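Local coordinates for protein ketosynthase (Streptomyces sp. MSC090213JE08, PDB 6KXD) that probably catalyses the decarboxylative condensation of a fatty acyl chain with malonyl-ACP, giving a 3-oxoacyl-ACP, as the ketosynthase of the ishigamide polyketide synthase, at residues K224-I229 with A307-E312; S299-G304 with L334-G339; D318-A323 with I387-S392; I362-T367 with L373-N378. All blocks are in the same frame, centred on the assembly; numbering follows the deposited sequence.

Contact 1 of 4, residues K224-I229 with A307-E312; sequences KDRQGI and ANDKTE
Arg226 lays its guanidinium end over the side chain of Asp309, the two side chains sliding past each other in opposite directions instead of meeting head on. Asp309 CB sits over one face of the guanidinium, 3.5 Å from Arg226 NE, and the carboxylate plane is turned only 31° from that of the guanidinium. The charges attract, with Arg226 NE and Asp309 OD2 3.6 Å apart in a salt bridge, but the oxygen lies well out of the guanidinium plane and no N-H points at it. Closer still is the methylene before it: Arg226 CD packs 3.1 Å from Asp309 OD2. The arginine reaches across because CG stands between the backbone N and carbonyl carbon (chi1 70°) and the chain runs straight on to NE. Its N-H groups have other mates: NE binds Thr305 O, NH2 binds Lys306 O, and NH1 makes a salt bridge with Asp368. The Asp309 carboxylate is gripped in turn, OD2 by Phe222 N and OD1 by Gly304 N and by Asn308 ND2 at 2.8 Å, the last along its anti lone pair. A leucine in place of Arg226 would probably leave Asp368 without its mate, strip the carbonyls of Thr305 and Lys306 of their donors, and leave the charge of Asp309 less well balanced. Lys310 merely flanks the guanidinium with its CB. The contact thus pins the loop between helix 202-210 and strand 234-242 to the first turns of helix 306-320.

Contact 2 of 4, residues S299-G304 with L334-G339; sequences SAHGTG and LGHSMG
His301 turns the edge of its ring toward the face of His336, the two coming from glycine-rich loops, HGTG and GHSMG, that match the conserved histidine motifs of beta-ketoacyl synthases in the thiolase fold. Both rings also touch Cys170, an arrangement consistent with the Cys-His-His active site of the family. The pair is an offset T-shaped contact, the ring planes at 86° and the centroids 5.9 Å apart. The nearest approach is His301 CE1 to His336 NE2, 4.3 Å. Both imidazoles extend with CG anti to the backbone N (chi1 178° in His301 and -170° in His336), which carries each ring off its own loop and into the shared site. Thr303 fills the angle between them. Its OG1 stands between the backbone N and carbonyl carbon, making a weak hydrogen bond to Thr305 OG1, and this rotation leaves the methyl to face the rings: Thr303 CG2 lies 3.1 Å above the plane of the His301 ring, near its rim, and 4.0 Å from His336 CD2. Thr303 and His336 run side by side, pointing the same way. Gly335, the first residue past helix 331-334, has positive phi. The imidazole of His336 is covered on one face from within its own loop, where Met338 SD sits 3.8 Å above the ring plane, over its centre.

Contact 3 of 4, residues D318-A323 with I387-S392; sequences DVYGDA and IVQNNS
Tyr320 meets the amide end of Gln389 with the rim of its ring, and Gln389 OE1 lies near the ring plane beside the hydroxyl. The two side chains come from opposite directions, the tyrosine from the last turn of helix 306-320 and the glutamine from strand 387-394, bridging backbones whose CA atoms at Tyr320 and Gln389 are 12.1 Å apart. Tyr320 OH donates to Gln389 OE1 in a very short hydrogen bond of 2.5 Å, with the ring and amide planes 34° apart. Gln389 reaches that far because its CG is anti to the backbone N (chi1 169°) and the chain stays extended beyond it. The other half of the amide is held as well: Gln389 NE2 donates to Asn391 OD1 at 2.6 Å, in the carbonyl plane on a lone pair, with an N-H...O angle of 163°. Ile298 of the neighbouring strand packs against all three side chains. A leucine at Gln389 would probably leave the Tyr320 hydroxyl and Asn391 OD1 without these partners and the asparagine amide freer to turn. Asn391 ND2 in turn binds Glu312 OE1, farther back on the same helix as Tyr320. If Glu312 is ionised, as its several N-H donors suggest, the relay orients each amide in turn and leaves an acceptor at Gln389 OE1, consistent with the tyrosine hydroxyl as donor.

Contact 4 of 4, residues I362-T367 with L373-N378; sequences INHRET and LDVVPN
Asn378 clamps the backbone of His364 at both its polar atoms, while Val375 closes over the imidazole, and this is where the two arms of the loop pack tightly. His364 N gives its hydrogen to Asn378 OD1 at 2.9 Å, and Asn378 ND2 returns one to His364 O at 2.8 Å with the N-H pointing straight at the oxygen. Both bonds lie in the carbonyl plane of their acceptor, on a lone pair. Beside this pair of bonds Val375 CG2 sits over the centre of one face of the His364 ring, a CH-pi contact 3.5 Å from the centroid, and Pro377 CB approaches His364 CD2 at 3.6 Å. His364 CG is anti to the backbone N (chi1 -160°), which swings the ring back toward Thr367; His364 NE2 and Thr367 OG1 share a 2.5 Å hydrogen bond. The far end is looser: Thr367 lays its CG2 methyl near Leu373 O, at 3.7 Å, and Arg365, Glu366 and Asp374 are exposed. Asp374 OD1 takes Val376 N in an Asx turn. With one asparagine amide standing in for a backbone partner and the imidazole tied to Thr367, the loop between strands 357-358 and 381-382 is cross-braced largely by side chains.

In the fold
Helix 306-320 and the loop before it tie contacts 1, 2 and 3 together. Glu312, in the helical segment of contact 1, binds the backbone N of His301 in contact 2 through OE1 at 2.8 Å and that of Gly302 through OE2 at 2.7 Å, and so connects them to the amide relay of contact 3. Ser299 pairs with strand 387-394 there, leading the sheet toward the probable active site, where contact 2 stands beside Cys170. Contacts 1 and 2 have centres about 11 Å apart. Contact 4 lies farther out: it joins contact 1 through Lys224 N and Glu366 O, 2.9 Å apart, but stays about 6 Å from contact 2 at the nearest atoms.

Contact 1 of 4, residues K224-I229 with A307-E312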
loop_
_atom_site.group_PDB
_atom_site.type_symbol
_atom_site.label_atom_id
_atom_site.label_comp_id
_atom_site.label_asym_id
_atom_site.label_seq_id
_atom_site.Cartn_x
_atom_site.Cartn_y
_atom_site.Cartn_z
ATOM N N LYS A 224 -4.660 -3.053 -32.678
ATOM C CA LYS A 224 -3.454 -3.280 -33.424
ATOM C C LYS A 224 -2.591 -2.012 -33.441
ATOM O O LYS A 224 -1.363 -2.125 -33.424
ATOM C CB LYS A 224 -3.813 -3.784 -34.831
ATOM C CG LYS A 224 -2.650 -4.287 -35.676
ATOM C CD LYS A 224 -3.037 -4.628 -37.119
ATOM C CE LYS A 224 -1.935 -5.328 -37.893
ATOM N NZ LYS A 224 -1.070 -4.354 -38.602
ATOM N N ASP A 225 -3.192 -0.812 -33.429
ATOM C CA ASP A 225 -2.387 0.436 -33.481
ATOM C C ASP A 225 -2.541 1.244 -32.185
ATOM O O ASP A 225 -2.254 2.441 -32.184
ATOM C CB ASP A 225 -2.707 1.293 -34.712
ATOM C CG ASP A 225 -2.822 0.460 -35.979
ATOM O OD1 ASP A 225 -1.771 -0.048 -36.448
ATOM O OD2 ASP A 225 -3.968 0.275 -36.454
ATOM N N ARG A 226 -2.844 0.555 -31.077
ATOM C CA ARG A 226 -2.821 1.173 -29.725
ATOM C C ARG A 226 -1.473 1.880 -29.527
ATOM O O ARG A 226 -0.419 1.448 -30.030
ATOM C CB ARG A 226 -3.112 0.095 -28.674
ATOM C CG ARG A 226 -1.997 -0.924 -28.501
ATOM C CD ARG A 226 -2.367 -2.032 -27.544
ATOM N NE ARG A 226 -1.295 -3.005 -27.456
ATOM C CZ ARG A 226 -1.147 -4.066 -28.250
ATOM N NH1 ARG A 226 -1.871 -4.213 -29.345
ATOM N NH2 ARG A 226 -0.263 -4.988 -27.942
ATOM N N GLN A 227 -1.520 3.045 -28.878
ATOM C CA GLN A 227 -0.404 3.954 -28.743
ATOM C C GLN A 227 -0.212 4.365 -27.277
ATOM O O GLN A 227 0.601 5.225 -26.996
ATOM C CB GLN A 227 -0.661 5.185 -29.620
ATOM C CG GLN A 227 -0.544 4.915 -31.115
ATOM C CD GLN A 227 0.740 4.195 -31.433
ATOM O OE1 GLN A 227 0.745 3.135 -32.058
ATOM N NE2 GLN A 227 1.844 4.751 -30.966
ATOM N N GLY A 228 -1.009 3.781 -26.384
ATOM C CA GLY A 228 -0.789 3.926 -24.982
ATOM C C GLY A 228 -2.018 4.403 -24.247
ATOM O O GLY A 228 -3.143 4.179 -24.637
ATOM N N ILE A 229 -1.739 4.993 -23.087
ATOM C CA ILE A 229 -2.716 5.244 -22.077
ATOM C C ILE A 229 -3.062 6.733 -22.077
ATOM O O ILE A 229 -2.333 7.564 -22.600
ATOM C CB ILE A 229 -2.176 4.835 -20.691
ATOM C CG1 ILE A 229 -1.138 5.820 -20.153
ATOM C CG2 ILE A 229 -1.634 3.408 -20.695
ATOM C CD1 ILE A 229 -1.011 5.790 -18.617
ATOM N N ALA A 307 3.235 -3.373 -24.895
ATOM C CA ALA A 307 3.687 -4.486 -24.044
ATOM C C ALA A 307 2.517 -5.078 -23.254
ATOM O O ALA A 307 2.315 -6.306 -23.281
ATOM C CB ALA A 307 4.808 -4.042 -23.125
ATOM N N ASN A 308 1.721 -4.231 -22.577
ATOM C CA ASN A 308 0.823 -4.767 -21.607
ATOM C C ASN A 308 -0.150 -5.711 -22.296
ATOM O O ASN A 308 -0.381 -6.807 -21.824
ATOM C CB ASN A 308 -0.044 -3.765 -20.836
ATOM C CG ASN A 308 -1.068 -4.500 -19.993
ATOM O OD1 ASN A 308 -0.703 -5.124 -18.992
ATOM N ND2 ASN A 308 -2.330 -4.525 -20.416
ATOM N N ASP A 309 -0.752 -5.236 -23.398
ATOM C CA ASP A 309 -1.923 -5.870 -23.928
ATOM C C ASP A 309 -1.484 -7.213 -24.537
ATOM O O ASP A 309 -2.150 -8.210 -24.351
ATOM C CB ASP A 309 -2.689 -4.892 -24.840
ATOM C CG ASP A 309 -3.255 -3.648 -24.149
ATOM O OD1 ASP A 309 -3.245 -3.575 -22.905
ATOM O OD2 ASP A 309 -3.720 -2.756 -24.855
ATOM N N LYS A 310 -0.310 -7.260 -25.162
ATOM C CA LYS A 310 0.117 -8.521 -25.802
ATOM C C LYS A 310 0.510 -9.515 -24.704
ATOM O O LYS A 310 0.123 -10.685 -24.734
ATOM C CB LYS A 310 1.184 -8.301 -26.875
ATOM C CG LYS A 310 2.489 -7.675 -26.418
ATOM C CD LYS A 310 3.670 -7.908 -27.365
ATOM C CE LYS A 310 5.008 -7.680 -26.677
ATOM N NZ LYS A 310 6.106 -7.461 -27.649
ATOM N N THR A 311 1.159 -9.025 -23.645
ATOM C CA THR A 311 1.520 -9.931 -22.499
ATOM C C THR A 311 0.281 -10.448 -21.756
ATOM O O THR A 311 0.116 -11.634 -21.424
ATOM C CB THR A 311 2.491 -9.217 -21.560
ATOM O OG1 THR A 311 3.554 -8.745 -22.363
ATOM C CG2 THR A 311 3.026 -10.138 -20.491
ATOM N N GLU A 312 -0.635 -9.542 -21.421
ATOM C CA GLU A 312 -1.768 -9.953 -20.679
ATOM C C GLU A 312 -2.631 -10.957 -21.472
ATOM O O GLU A 312 -3.147 -11.908 -20.943
ATOM C CB GLU A 312 -2.588 -8.729 -20.335
ATOM C CG GLU A 312 -3.703 -9.097 -19.431
ATOM C CD GLU A 312 -4.490 -7.944 -18.846
ATOM O OE1 GLU A 312 -5.243 -8.218 -17.904
ATOM O OE2 GLU A 312 -4.355 -6.813 -19.340
#

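Contact 2 of 4, residues S299-G304 with L334-G339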
loop_
_atom_site.group_PDB
_atom_site.type_symbol
_atom_site.label_atom_id
_atom_site.label_comp_id
_atom_site.label_asym_id
_atom_site.label_seq_id
_atom_site.Cartn_x
_atom_site.Cartn_y
_atom_site.Cartn_z
ATOM N N SER A 299 -12.336 -8.665 -16.878
ATOM C CA SER A 299 -12.004 -7.258 -16.883
ATOM C C SER A 299 -10.471 -7.166 -16.837
ATOM O O SER A 299 -9.835 -7.442 -15.793
ATOM C CB SER A 299 -12.631 -6.527 -15.711
ATOM O OG SER A 299 -12.089 -5.215 -15.593
ATOM N N ALA A 300 -9.890 -6.855 -17.988
ATOM C CA ALA A 300 -8.478 -6.890 -18.225
ATOM C C ALA A 300 -7.810 -5.692 -17.555
ATOM O O ALA A 300 -8.435 -4.667 -17.388
ATOM C CB ALA A 300 -8.199 -6.895 -19.700
ATOM N N HIS A 301 -6.544 -5.863 -17.177
ATOM C CA HIS A 301 -5.698 -4.748 -16.796
ATOM C C HIS A 301 -5.641 -3.774 -17.971
ATOM O O HIS A 301 -5.766 -2.546 -17.817
ATOM C CB HIS A 301 -4.303 -5.222 -16.393
ATOM C CG HIS A 301 -3.388 -4.095 -16.041
ATOM N ND1 HIS A 301 -3.680 -3.176 -15.046
ATOM C CD2 HIS A 301 -2.177 -3.765 -16.517
ATOM C CE1 HIS A 301 -2.687 -2.310 -14.992
ATOM N NE2 HIS A 301 -1.760 -2.665 -15.859
ATOM N N GLY A 302 -5.465 -4.346 -19.165
ATOM C CA GLY A 302 -5.740 -3.655 -20.465
ATOM C C GLY A 302 -5.552 -2.158 -20.442
ATOM O O GLY A 302 -6.528 -1.408 -20.518
ATOM N N THR A 303 -4.295 -1.731 -20.368
ATOM C CA THR A 303 -3.922 -0.348 -20.296
ATOM C C THR A 303 -3.885 0.327 -21.686
ATOM O O THR A 303 -3.958 1.548 -21.777
ATOM C CB THR A 303 -2.541 -0.223 -19.668
ATOM O OG1 THR A 303 -1.677 -1.000 -20.496
ATOM C CG2 THR A 303 -2.534 -0.700 -18.228
ATOM N N GLY A 304 -3.661 -0.456 -22.745
ATOM C CA GLY A 304 -3.571 0.105 -24.097
ATOM C C GLY A 304 -2.157 0.324 -24.580
ATOM O O GLY A 304 -1.961 0.877 -25.659
ATOM N N LEU A 334 -12.138 4.743 -18.812
ATOM C CA LEU A 334 -11.623 5.534 -17.657
ATOM C C LEU A 334 -10.268 6.159 -17.918
ATOM O O LEU A 334 -9.856 7.032 -17.196
ATOM C CB LEU A 334 -11.534 4.598 -16.460
ATOM C CG LEU A 334 -12.883 4.103 -15.981
ATOM C CD1 LEU A 334 -12.737 3.206 -14.770
ATOM C CD2 LEU A 334 -13.783 5.280 -15.653
ATOM N N GLY A 335 -9.540 5.665 -18.920
ATOM C CA GLY A 335 -8.143 5.902 -18.923
ATOM C C GLY A 335 -7.534 5.114 -17.766
ATOM O O GLY A 335 -8.197 4.252 -17.160
ATOM N N HIS A 336 -6.285 5.401 -17.464
ATOM C CA HIS A 336 -5.597 4.640 -16.438
ATOM C C HIS A 336 -5.684 5.433 -15.136
ATOM O O HIS A 336 -4.906 6.377 -14.959
ATOM C CB HIS A 336 -4.157 4.365 -16.863
ATOM C CG HIS A 336 -3.474 3.397 -15.958
ATOM N ND1 HIS A 336 -3.991 3.071 -14.706
ATOM C CD2 HIS A 336 -2.345 2.680 -16.111
ATOM C CE1 HIS A 336 -3.185 2.198 -14.119
ATOM N NE2 HIS A 336 -2.159 1.947 -14.961
ATOM N N SER A 337 -6.607 5.047 -14.263
ATOM C CA SER A 337 -6.890 5.813 -13.037
ATOM C C SER A 337 -5.993 5.347 -11.879
ATOM O O SER A 337 -6.326 5.526 -10.709
ATOM C CB SER A 337 -8.341 5.759 -12.689
ATOM O OG SER A 337 -8.796 4.441 -12.478
ATOM N N MET A 338 -4.850 4.751 -12.230
ATOM C CA MET A 338 -3.759 4.475 -11.312
ATOM C C MET A 338 -4.303 3.635 -10.140
ATOM O O MET A 338 -4.897 2.541 -10.337
ATOM C CB MET A 338 -3.121 5.804 -10.897
ATOM C CG MET A 338 -2.597 6.629 -12.066
ATOM S SD MET A 338 -1.566 5.618 -13.216
ATOM C CE MET A 338 -1.384 6.822 -14.536
ATOM N N GLY A 339 -4.156 4.116 -8.912
ATOM C CA GLY A 339 -4.531 3.313 -7.763
ATOM C C GLY A 339 -6.012 3.019 -7.744
ATOM O O GLY A 339 -6.446 1.998 -7.203
#

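Contact 3 of 4, residues D318-A323 with I387-S392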
loop_
_atom_site.group_PDB
_atom_site.type_symbol
_atom_site.label_atom_id
_atom_site.label_comp_id
_atom_site.label_asym_id
_atom_site.label_seq_id
_atom_site.Cartn_x
_atom_site.Cartn_y
_atom_site.Cartn_z
ATOM N N ASP A 318 -2.762 -18.537 -22.008
ATOM C CA ASP A 318 -2.091 -19.604 -21.275
ATOM C C ASP A 318 -3.050 -20.290 -20.313
ATOM O O ASP A 318 -3.043 -21.510 -20.214
ATOM C CB ASP A 318 -0.917 -19.134 -20.423
ATOM C CG ASP A 318 0.350 -18.882 -21.202
ATOM O OD1 ASP A 318 0.389 -19.245 -22.396
ATOM O OD2 ASP A 318 1.285 -18.312 -20.596
ATOM N N VAL A 319 -3.838 -19.507 -19.565
ATOM C CA VAL A 319 -4.604 -20.048 -18.519
ATOM C C VAL A 319 -5.876 -20.710 -19.064
ATOM O O VAL A 319 -6.347 -21.692 -18.520
ATOM C CB VAL A 319 -4.962 -18.967 -17.481
ATOM C CG1 VAL A 319 -6.063 -19.445 -16.560
ATOM C CG2 VAL A 319 -3.721 -18.533 -16.709
ATOM N N TYR A 320 -6.480 -20.100 -20.071
ATOM C CA TYR A 320 -7.820 -20.471 -20.481
ATOM C C TYR A 320 -7.790 -21.390 -21.697
ATOM O O TYR A 320 -8.828 -21.874 -22.082
ATOM C CB TYR A 320 -8.658 -19.231 -20.790
ATOM C CG TYR A 320 -9.151 -18.544 -19.545
ATOM C CD1 TYR A 320 -10.364 -18.902 -18.978
ATOM C CD2 TYR A 320 -8.388 -17.583 -18.897
ATOM C CE1 TYR A 320 -10.819 -18.307 -17.816
ATOM C CE2 TYR A 320 -8.838 -16.972 -17.742
ATOM C CZ TYR A 320 -10.052 -17.336 -17.197
ATOM O OH TYR A 320 -10.532 -16.759 -16.061
ATOM N N GLY A 321 -6.603 -21.589 -22.271
ATOM C CA GLY A 321 -6.488 -22.120 -23.622
ATOM C C GLY A 321 -6.940 -21.098 -24.652
ATOM O O GLY A 321 -7.186 -19.913 -24.345
ATOM N N ASP A 322 -7.121 -21.582 -25.879
ATOM C CA ASP A 322 -7.179 -20.745 -27.055
ATOM C C ASP A 322 -8.617 -20.250 -27.296
ATOM O O ASP A 322 -8.833 -19.415 -28.190
ATOM C CB ASP A 322 -6.483 -21.480 -28.206
ATOM C CG ASP A 322 -5.007 -21.746 -27.904
ATOM O OD1 ASP A 322 -4.345 -20.848 -27.361
ATOM O OD2 ASP A 322 -4.517 -22.853 -28.222
ATOM N N ALA A 323 -9.570 -20.679 -26.453
ATOM C CA ALA A 323 -10.920 -20.060 -26.350
ATOM C C ALA A 323 -11.125 -19.381 -24.989
ATOM O O ALA A 323 -12.017 -19.748 -24.219
ATOM C CB ALA A 323 -11.979 -21.101 -26.608
ATOM N N ILE A 387 -20.046 -14.757 -13.065
ATOM C CA ILE A 387 -18.710 -14.796 -12.457
ATOM C C ILE A 387 -17.769 -13.984 -13.344
ATOM O O ILE A 387 -17.744 -14.161 -14.571
ATOM C CB ILE A 387 -18.237 -16.253 -12.245
ATOM C CG1 ILE A 387 -19.251 -17.051 -11.413
ATOM C CG2 ILE A 387 -16.838 -16.293 -11.629
ATOM C CD1 ILE A 387 -18.830 -18.470 -11.093
ATOM N N VAL A 388 -17.015 -13.066 -12.722
ATOM C CA VAL A 388 -16.174 -12.157 -13.455
ATOM C C VAL A 388 -14.787 -12.116 -12.798
ATOM O O VAL A 388 -14.662 -12.186 -11.600
ATOM C CB VAL A 388 -16.793 -10.755 -13.541
ATOM C CG1 VAL A 388 -15.924 -9.815 -14.353
ATOM C CG2 VAL A 388 -18.208 -10.785 -14.092
ATOM N N GLN A 389 -13.764 -12.093 -13.648
ATOM C CA GLN A 389 -12.373 -11.921 -13.246
ATOM C C GLN A 389 -11.960 -10.471 -13.528
ATOM O O GLN A 389 -12.182 -9.920 -14.588
ATOM C CB GLN A 389 -11.508 -12.958 -13.953
ATOM C CG GLN A 389 -10.017 -12.715 -13.821
ATOM C CD GLN A 389 -9.261 -13.758 -14.610
ATOM O OE1 GLN A 389 -9.639 -14.923 -14.641
ATOM N NE2 GLN A 389 -8.190 -13.347 -15.253
ATOM N N ASN A 390 -11.376 -9.838 -12.516
ATOM C CA ASN A 390 -10.834 -8.527 -12.678
ATOM C C ASN A 390 -9.327 -8.586 -12.467
ATOM O O ASN A 390 -8.880 -8.840 -11.355
ATOM C CB ASN A 390 -11.450 -7.578 -11.653
ATOM C CG ASN A 390 -11.023 -6.137 -11.800
ATOM O OD1 ASN A 390 -11.102 -5.570 -12.901
ATOM N ND2 ASN A 390 -10.625 -5.526 -10.685
ATOM N N ASN A 391 -8.585 -8.286 -13.534
ATOM C CA ASN A 391 -7.186 -8.353 -13.580
ATOM C C ASN A 391 -6.579 -7.004 -13.227
ATOM O O ASN A 391 -7.114 -5.928 -13.507
ATOM C CB ASN A 391 -6.627 -8.691 -14.958
ATOM C CG ASN A 391 -6.856 -10.125 -15.381
ATOM O OD1 ASN A 391 -7.446 -10.926 -14.662
ATOM N ND2 ASN A 391 -6.371 -10.452 -16.565
ATOM N N SER A 392 -5.362 -7.089 -12.691
ATOM C CA SER A 392 -4.610 -5.920 -12.472
ATOM C C SER A 392 -3.160 -6.345 -12.329
ATOM O O SER A 392 -2.876 -7.411 -11.789
ATOM C CB SER A 392 -5.108 -5.154 -11.278
ATOM O OG SER A 392 -4.676 -5.786 -10.080
#

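Contact 4 of 4, residues I362-T367 with L373-N378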
loop_
_atom_site.group_PDB
_atom_site.type_symbol
_atom_site.label_atom_id
_atom_site.label_comp_id
_atom_site.label_asym_id
_atom_site.label_seq_id
_atom_site.Cartn_x
_atom_site.Cartn_y
_atom_site.Cartn_z
ATOM N N ILE A 362 -13.710 0.334 -25.816
ATOM C CA ILE A 362 -14.067 1.384 -26.750
ATOM C C ILE A 362 -12.811 1.818 -27.517
ATOM O O ILE A 362 -11.737 1.285 -27.300
ATOM C CB ILE A 362 -14.761 2.551 -26.015
ATOM C CG1 ILE A 362 -13.786 3.440 -25.225
ATOM C CG2 ILE A 362 -15.873 2.004 -25.153
ATOM C CD1 ILE A 362 -14.379 4.774 -24.750
ATOM N N ASN A 363 -12.992 2.750 -28.459
ATOM C CA ASN A 363 -11.964 3.203 -29.384
ATOM C C ASN A 363 -11.335 2.003 -30.120
ATOM O O ASN A 363 -10.161 2.049 -30.501
ATOM C CB ASN A 363 -10.898 4.050 -28.676
ATOM C CG ASN A 363 -11.473 5.103 -27.751
ATOM O OD1 ASN A 363 -12.453 5.748 -28.098
ATOM N ND2 ASN A 363 -10.884 5.277 -26.574
ATOM N N HIS A 364 -12.102 0.929 -30.305
ATOM C CA HIS A 364 -11.594 -0.292 -30.908
ATOM C C HIS A 364 -11.851 -0.280 -32.420
ATOM O O HIS A 364 -13.024 -0.402 -32.858
ATOM C CB HIS A 364 -12.208 -1.536 -30.270
ATOM C CG HIS A 364 -11.384 -2.766 -30.504
ATOM N ND1 HIS A 364 -10.122 -2.911 -29.954
ATOM C CD2 HIS A 364 -11.610 -3.889 -31.225
ATOM C CE1 HIS A 364 -9.625 -4.078 -30.312
ATOM N NE2 HIS A 364 -10.516 -4.702 -31.077
ATOM N N ARG A 365 -10.760 -0.137 -33.180
ATOM C CA ARG A 365 -10.784 -0.189 -34.664
ATOM C C ARG A 365 -10.581 -1.634 -35.120
ATOM O O ARG A 365 -11.394 -2.166 -35.828
ATOM C CB ARG A 365 -9.707 0.716 -35.259
ATOM C CG ARG A 365 -10.051 2.192 -35.176
ATOM C CD ARG A 365 -8.916 3.012 -34.613
ATOM N NE ARG A 365 -8.005 3.619 -35.578
ATOM C CZ ARG A 365 -6.700 3.774 -35.374
ATOM N NH1 ARG A 365 -6.028 2.897 -34.642
ATOM N NH2 ARG A 365 -6.080 4.833 -35.866
ATOM N N GLU A 366 -9.511 -2.267 -34.637
ATOM C CA GLU A 366 -9.075 -3.556 -35.132
ATOM C C GLU A 366 -8.278 -4.293 -34.048
ATOM O O GLU A 366 -7.295 -3.748 -33.559
ATOM C CB GLU A 366 -8.187 -3.279 -36.339
ATOM C CG GLU A 366 -7.693 -4.534 -37.024
ATOM C CD GLU A 366 -6.642 -4.272 -38.094
ATOM O OE1 GLU A 366 -6.249 -3.088 -38.308
ATOM O OE2 GLU A 366 -6.209 -5.254 -38.701
ATOM N N THR A 367 -8.684 -5.523 -33.724
ATOM C CA THR A 367 -8.062 -6.320 -32.686
ATOM C C THR A 367 -6.643 -6.654 -33.155
ATOM O O THR A 367 -6.421 -7.019 -34.316
ATOM C CB THR A 367 -8.929 -7.539 -32.332
ATOM O OG1 THR A 367 -10.227 -7.079 -31.951
ATOM C CG2 THR A 367 -8.388 -8.357 -31.180
ATOM N N LEU A 373 -8.620 -12.062 -28.846
ATOM C CA LEU A 373 -9.669 -12.023 -27.849
ATOM C C LEU A 373 -10.902 -11.338 -28.415
ATOM O O LEU A 373 -10.778 -10.413 -29.206
ATOM C CB LEU A 373 -9.199 -11.177 -26.666
ATOM C CG LEU A 373 -7.939 -11.682 -25.976
ATOM C CD1 LEU A 373 -7.423 -10.590 -25.067
ATOM C CD2 LEU A 373 -8.268 -12.977 -25.240
ATOM N N ASP A 374 -12.059 -11.743 -27.896
ATOM C CA ASP A 374 -13.247 -10.942 -28.070
ATOM C C ASP A 374 -13.235 -9.870 -26.980
ATOM O O ASP A 374 -13.526 -10.183 -25.803
ATOM C CB ASP A 374 -14.509 -11.798 -28.021
ATOM C CG ASP A 374 -15.782 -10.963 -28.115
ATOM O OD1 ASP A 374 -15.671 -9.728 -28.353
ATOM O OD2 ASP A 374 -16.867 -11.544 -27.946
ATOM N N VAL A 375 -12.936 -8.631 -27.381
ATOM C CA VAL A 375 -12.798 -7.519 -26.462
ATOM C C VAL A 375 -14.135 -6.780 -26.268
ATOM O O VAL A 375 -14.165 -5.678 -25.731
ATOM C CB VAL A 375 -11.680 -6.580 -26.936
ATOM C CG1 VAL A 375 -10.367 -7.341 -27.040
ATOM C CG2 VAL A 375 -12.013 -5.884 -28.255
ATOM N N VAL A 376 -15.237 -7.386 -26.712
ATOM C CA VAL A 376 -16.548 -6.724 -26.676
ATOM C C VAL A 376 -16.362 -5.306 -27.195
ATOM O O VAL A 376 -16.530 -4.329 -26.476
ATOM C CB VAL A 376 -17.126 -6.783 -25.249
ATOM C CG1 VAL A 376 -18.489 -6.113 -25.144
ATOM C CG2 VAL A 376 -17.189 -8.218 -24.747
ATOM N N PRO A 377 -15.972 -5.124 -28.476
ATOM C CA PRO A 377 -15.574 -3.812 -28.972
ATOM C C PRO A 377 -16.743 -2.820 -28.952
ATOM O O PRO A 377 -17.854 -3.211 -29.295
ATOM C CB PRO A 377 -15.120 -4.048 -30.428
ATOM C CG PRO A 377 -15.724 -5.393 -30.829
ATOM C CD PRO A 377 -16.002 -6.146 -29.540
ATOM N N ASN A 378 -16.458 -1.610 -28.451
ATOM C CA ASN A 378 -17.200 -0.356 -28.635
ATOM C C ASN A 378 -18.604 -0.340 -28.009
ATOM O O ASN A 378 -19.074 0.730 -27.678
ATOM C CB ASN A 378 -17.257 0.006 -30.111
ATOM C CG ASN A 378 -15.864 0.157 -30.663
ATOM O OD1 ASN A 378 -15.030 0.819 -30.050
ATOM N ND2 ASN A 378 -15.595 -0.496 -31.786
#